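PDB 5JHH: Rho guanine nucleotide exchange factor 11 from Homo sapiens, which probably activates the small GTPase RhoA by promoting exchange of GDP for GTP through its tandem DH and PH domains. Local coordinates for residues H77-E82 and L102-G107. Numbering follows the deposited sequence.
Sequences HNSWCE and LARFDG. With GOL (glycerol), chain E.
Trp80 reaches across to Arg104 and Phe105 with its CG anti to the backbone N (chi1 -158°), a turn that carries the indole off helix 70-89 and lays one face against the base of the arginine. Arg104 also has its CG anti to its own N, which sets CG beside CB over the indole; the bends at chi2, nearly eclipsed at 4°, and chi3 then turn the guanidinium toward Ser79. The contact over the face is a CH-pi one: Arg104 CB stands 3.5 Å from the centroid of the five-membered ring of Trp80, almost on its normal. On that same face, the edge of Phe105, at CE2 and CZ, is directed at the six-membered ring in an offset edge-to-face pair, centroids 5.0 Å apart and planes at 74°. Phe105 CE2 comes to 3.5 Å from Trp80 CH2. At the indole's rim, Trp80 NE1 gives its hydrogen to the carbonyl oxygen of Leu100, one turn earlier on the second helix, which should help fix the ring's rotation. Replacing Trp80 by an alanine is likely to leave a gap under Arg104 CB and the Phe105 edge and to take from Leu100 O its indole donor. Beside the indole, a glycerol, probably from the crystallisation liquor, bridges the polar groups: its O3 donates to Ser79 OG at 2.7 Å and receives a weak, bent bond from Arg104 NH2 at 3.0 Å. Ser79 OG also bonds back to its own helix at Glu75 O and Ile76 O. The whole contact joins helix 70-89 to the last turn of the short helix 98-105 within the all-helical DH domain, with helix 18-54 touching Trp80 through Glu34, while Phe105 meets Tyr173 of helix 165-182, Leu113 of helix 107-121 and Cys201 of the long helix 189-227.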
ATOM      1  N   HIS A  77     -12.775 -17.928  -5.305  1.00 24.79           N
ATOM      2  CA  HIS A  77     -12.708 -17.282  -6.616  1.00 23.51           C
ATOM      3  C   HIS A  77     -13.211 -18.152  -7.771  1.00 23.79           C
ATOM      4  O   HIS A  77     -13.726 -17.621  -8.760  1.00 25.40           O
ATOM      5  CB  HIS A  77     -11.312 -16.755  -6.937  1.00 21.25           C
ATOM      6  CG  HIS A  77     -10.915 -15.586  -6.117  1.00 22.24           C
ATOM      7  ND1 HIS A  77     -11.267 -14.300  -6.443  1.00 23.00           N
ATOM      8  CD2 HIS A  77     -10.188 -15.498  -4.978  1.00 23.56           C
ATOM      9  CE1 HIS A  77     -10.782 -13.471  -5.543  1.00 22.20           C
ATOM     10  NE2 HIS A  77     -10.142 -14.175  -4.633  1.00 21.56           N
ATOM     11  N   ASN A  78     -13.026 -19.450  -7.676  1.00 21.12           N
ATOM     12  CA  ASN A  78     -13.470 -20.345  -8.723  1.00 23.04           C
ATOM     13  C   ASN A  78     -15.001 -20.375  -8.789  1.00 26.11           C
ATOM     14  O   ASN A  78     -15.572 -20.232  -9.855  1.00 29.45           O
ATOM     15  CB  ASN A  78     -12.939 -21.723  -8.425  1.00 26.53           C
ATOM     16  CG  ASN A  78     -13.394 -22.775  -9.424  1.00 27.57           C
ATOM     17  OD1 ASN A  78     -13.045 -22.742 -10.593  1.00 28.33           O
ATOM     18  ND2 ASN A  78     -14.152 -23.729  -8.939  1.00 29.05           N
ATOM     19  N   SER A  79     -15.651 -20.471  -7.644  1.00 24.57           N
ATOM     20  CA  SER A  79     -17.091 -20.463  -7.607  1.00 28.15           C
ATOM     21  C   SER A  79     -17.597 -19.204  -8.272  1.00 28.34           C
ATOM     22  O   SER A  79     -18.436 -19.256  -9.142  1.00 32.77           O
ATOM     23  CB  SER A  79     -17.623 -20.598  -6.175  1.00 26.86           C
ATOM     24  OG  SER A  79     -17.244 -19.488  -5.356  1.00 29.79           O
ATOM     25  N   TRP A  80     -17.056 -18.062  -7.899  1.00 29.46           N
ATOM     26  CA  TRP A  80     -17.502 -16.813  -8.492  1.00 30.09           C
ATOM     27  C   TRP A  80     -17.228 -16.810  -9.999  1.00 29.79           C
ATOM     28  O   TRP A  80     -18.066 -16.447 -10.818  1.00 28.30           O
ATOM     29  CB  TRP A  80     -16.806 -15.612  -7.826  1.00 27.29           C
ATOM     30  CG  TRP A  80     -17.537 -14.337  -7.994  1.00 26.05           C
ATOM     31  CD1 TRP A  80     -18.880 -14.185  -7.953  1.00 27.05           C
ATOM     32  CD2 TRP A  80     -16.985 -13.017  -8.180  1.00 24.76           C
ATOM     33  NE1 TRP A  80     -19.213 -12.868  -8.114  1.00 27.82           N
ATOM     34  CE2 TRP A  80     -18.072 -12.131  -8.272  1.00 25.11           C
ATOM     35  CE3 TRP A  80     -15.679 -12.510  -8.341  1.00 24.59           C
ATOM     36  CZ2 TRP A  80     -17.905 -10.740  -8.450  1.00 24.21           C
ATOM     37  CZ3 TRP A  80     -15.499 -11.159  -8.519  1.00 22.36           C
ATOM     38  CH2 TRP A  80     -16.622 -10.272  -8.573  1.00 24.24           C
ATOM     39  N   CYS A  81     -16.032 -17.220 -10.346  1.00 28.89           N
ATOM     40  CA  CYS A  81     -15.676 -17.362 -11.727  1.00 30.72           C
ATOM     41  C   CYS A  81     -16.661 -18.238 -12.507  1.00 34.13           C
ATOM     42  O   CYS A  81     -17.031 -17.895 -13.609  1.00 37.43           O
ATOM     43  CB  CYS A  81     -14.330 -17.988 -11.803  1.00 34.75           C
ATOM     44  SG  CYS A  81     -13.319 -17.144 -12.954  1.00 42.74           S
ATOM     45  N   GLU A  82     -17.068 -19.374 -11.956  1.00 34.19           N
ATOM     46  CA  GLU A  82     -18.031 -20.233 -12.648  1.00 38.83           C
ATOM     47  C   GLU A  82     -19.420 -19.560 -12.791  1.00 37.79           C
ATOM     48  O   GLU A  82     -20.113 -19.801 -13.783  1.00 40.75           O
ATOM     49  CB  GLU A  82     -18.183 -21.618 -11.978  1.00 37.85           C
ATOM     50  CG  GLU A  82     -16.992 -22.581 -12.143  1.00 45.97           C
ATOM     51  CD  GLU A  82     -16.729 -23.041 -13.588  1.00 51.28           C
ATOM     52  OE1 GLU A  82     -17.536 -23.832 -14.119  1.00 56.32           O
ATOM     53  OE2 GLU A  82     -15.696 -22.648 -14.198  1.00 49.81           O
ATOM     54  N   LEU A 102     -23.356  -8.951  -5.604  1.00 21.94           N
ATOM     55  CA  LEU A 102     -23.781  -9.181  -4.237  1.00 22.50           C
ATOM     56  C   LEU A 102     -23.558 -10.627  -3.785  1.00 23.05           C
ATOM     57  O   LEU A 102     -23.395 -10.876  -2.598  1.00 24.48           O
ATOM     58  CB  LEU A 102     -25.256  -8.811  -4.021  1.00 22.99           C
ATOM     59  CG  LEU A 102     -25.610  -7.346  -4.311  1.00 25.18           C
ATOM     60  CD1 LEU A 102     -27.126  -7.158  -4.255  1.00 26.71           C
ATOM     61  CD2 LEU A 102     -24.932  -6.403  -3.327  1.00 23.40           C
ATOM     62  N   ALA A 103     -23.579 -11.576  -4.702  1.00 20.06           N
ATOM     63  CA  ALA A 103     -23.376 -12.933  -4.310  1.00 23.74           C
ATOM     64  C   ALA A 103     -21.910 -13.176  -3.850  1.00 24.11           C
ATOM     65  O   ALA A 103     -21.620 -14.156  -3.141  1.00 26.06           O
ATOM     66  CB  ALA A 103     -23.769 -13.868  -5.438  1.00 23.13           C
ATOM     67  N   ARG A 104     -21.002 -12.281  -4.214  1.00 24.57           N
ATOM     68  CA  ARG A 104     -19.618 -12.378  -3.702  1.00 25.02           C
ATOM     69  C   ARG A 104     -19.292 -11.421  -2.567  1.00 21.68           C
ATOM     70  O   ARG A 104     -18.457 -11.706  -1.721  1.00 22.49           O
ATOM     71  CB  ARG A 104     -18.604 -12.197  -4.825  1.00 25.96           C
ATOM     72  CG  ARG A 104     -17.159 -12.639  -4.505  1.00 26.15           C
ATOM     73  CD  ARG A 104     -17.033 -13.276  -3.102  1.00 28.48           C
ATOM     74  NE  ARG A 104     -17.098 -14.678  -3.149  1.00 25.89           N
ATOM     75  CZ  ARG A 104     -17.334 -15.507  -2.161  1.00 21.59           C
ATOM     76  NH1 ARG A 104     -17.644 -15.141  -0.932  1.00 24.83           N
ATOM     77  NH2 ARG A 104     -17.287 -16.758  -2.479  1.00 22.59           N
ATOM     78  N   PHE A 105     -19.918 -10.272  -2.541  1.00 21.90           N
ATOM     79  CA  PHE A 105     -19.419  -9.203  -1.700  1.00 22.17           C
ATOM     80  C   PHE A 105     -20.359  -8.743  -0.652  1.00 22.02           C
ATOM     81  O   PHE A 105     -20.040  -7.800   0.066  1.00 22.87           O
ATOM     82  CB  PHE A 105     -19.073  -7.986  -2.570  1.00 22.58           C
ATOM     83  CG  PHE A 105     -18.023  -8.251  -3.577  1.00 22.56           C
ATOM     84  CD1 PHE A 105     -16.786  -8.739  -3.190  1.00 23.91           C
ATOM     85  CD2 PHE A 105     -18.229  -7.937  -4.917  1.00 25.54           C
ATOM     86  CE1 PHE A 105     -15.802  -9.005  -4.145  1.00 22.46           C
ATOM     87  CE2 PHE A 105     -17.238  -8.155  -5.852  1.00 25.57           C
ATOM     88  CZ  PHE A 105     -16.021  -8.713  -5.456  1.00 23.05           C
ATOM     89  N   ASP A 106     -21.526  -9.372  -0.555  1.00 25.88           N
ATOM     90  CA  ASP A 106     -22.532  -8.975   0.433  1.00 25.33           C
ATOM     91  C   ASP A 106     -22.931 -10.146   1.347  1.00 25.70           C
ATOM     92  O   ASP A 106     -22.777 -11.308   0.979  1.00 24.53           O
ATOM     93  CB  ASP A 106     -23.765  -8.461  -0.309  1.00 26.59           C
ATOM     94  CG  ASP A 106     -24.743  -7.687   0.590  1.00 28.31           C
ATOM     95  OD1 ASP A 106     -24.322  -6.925   1.495  1.00 26.65           O
ATOM     96  OD2 ASP A 106     -25.955  -7.829   0.367  1.00 31.79           O
ATOM     97  N   GLY A 107     -23.466  -9.790   2.518  1.00 24.60           N
ATOM     98  CA  GLY A 107     -23.989 -10.695   3.497  1.00 24.41           C
ATOM     99  C   GLY A 107     -23.003 -11.795   3.830  1.00 25.80           C
ATOM    100  O   GLY A 107     -21.835 -11.522   4.018  1.00 22.45           O
TER
HETATM  101  C1  GOL E1101     -21.671 -17.695  -6.635  1.00 41.27           C
HETATM  102  O1  GOL E1101     -21.332 -16.522  -7.376  1.00 39.71           O
HETATM  103  C2  GOL E1101     -20.990 -17.738  -5.250  1.00 39.82           C
HETATM  104  O2  GOL E1101     -20.463 -19.043  -5.168  1.00 38.52           O
HETATM  105  C3  GOL E1101     -19.903 -16.677  -4.965  1.00 37.31           C
HETATM  106  O3  GOL E1101     -18.537 -17.113  -5.204  1.00 36.53           O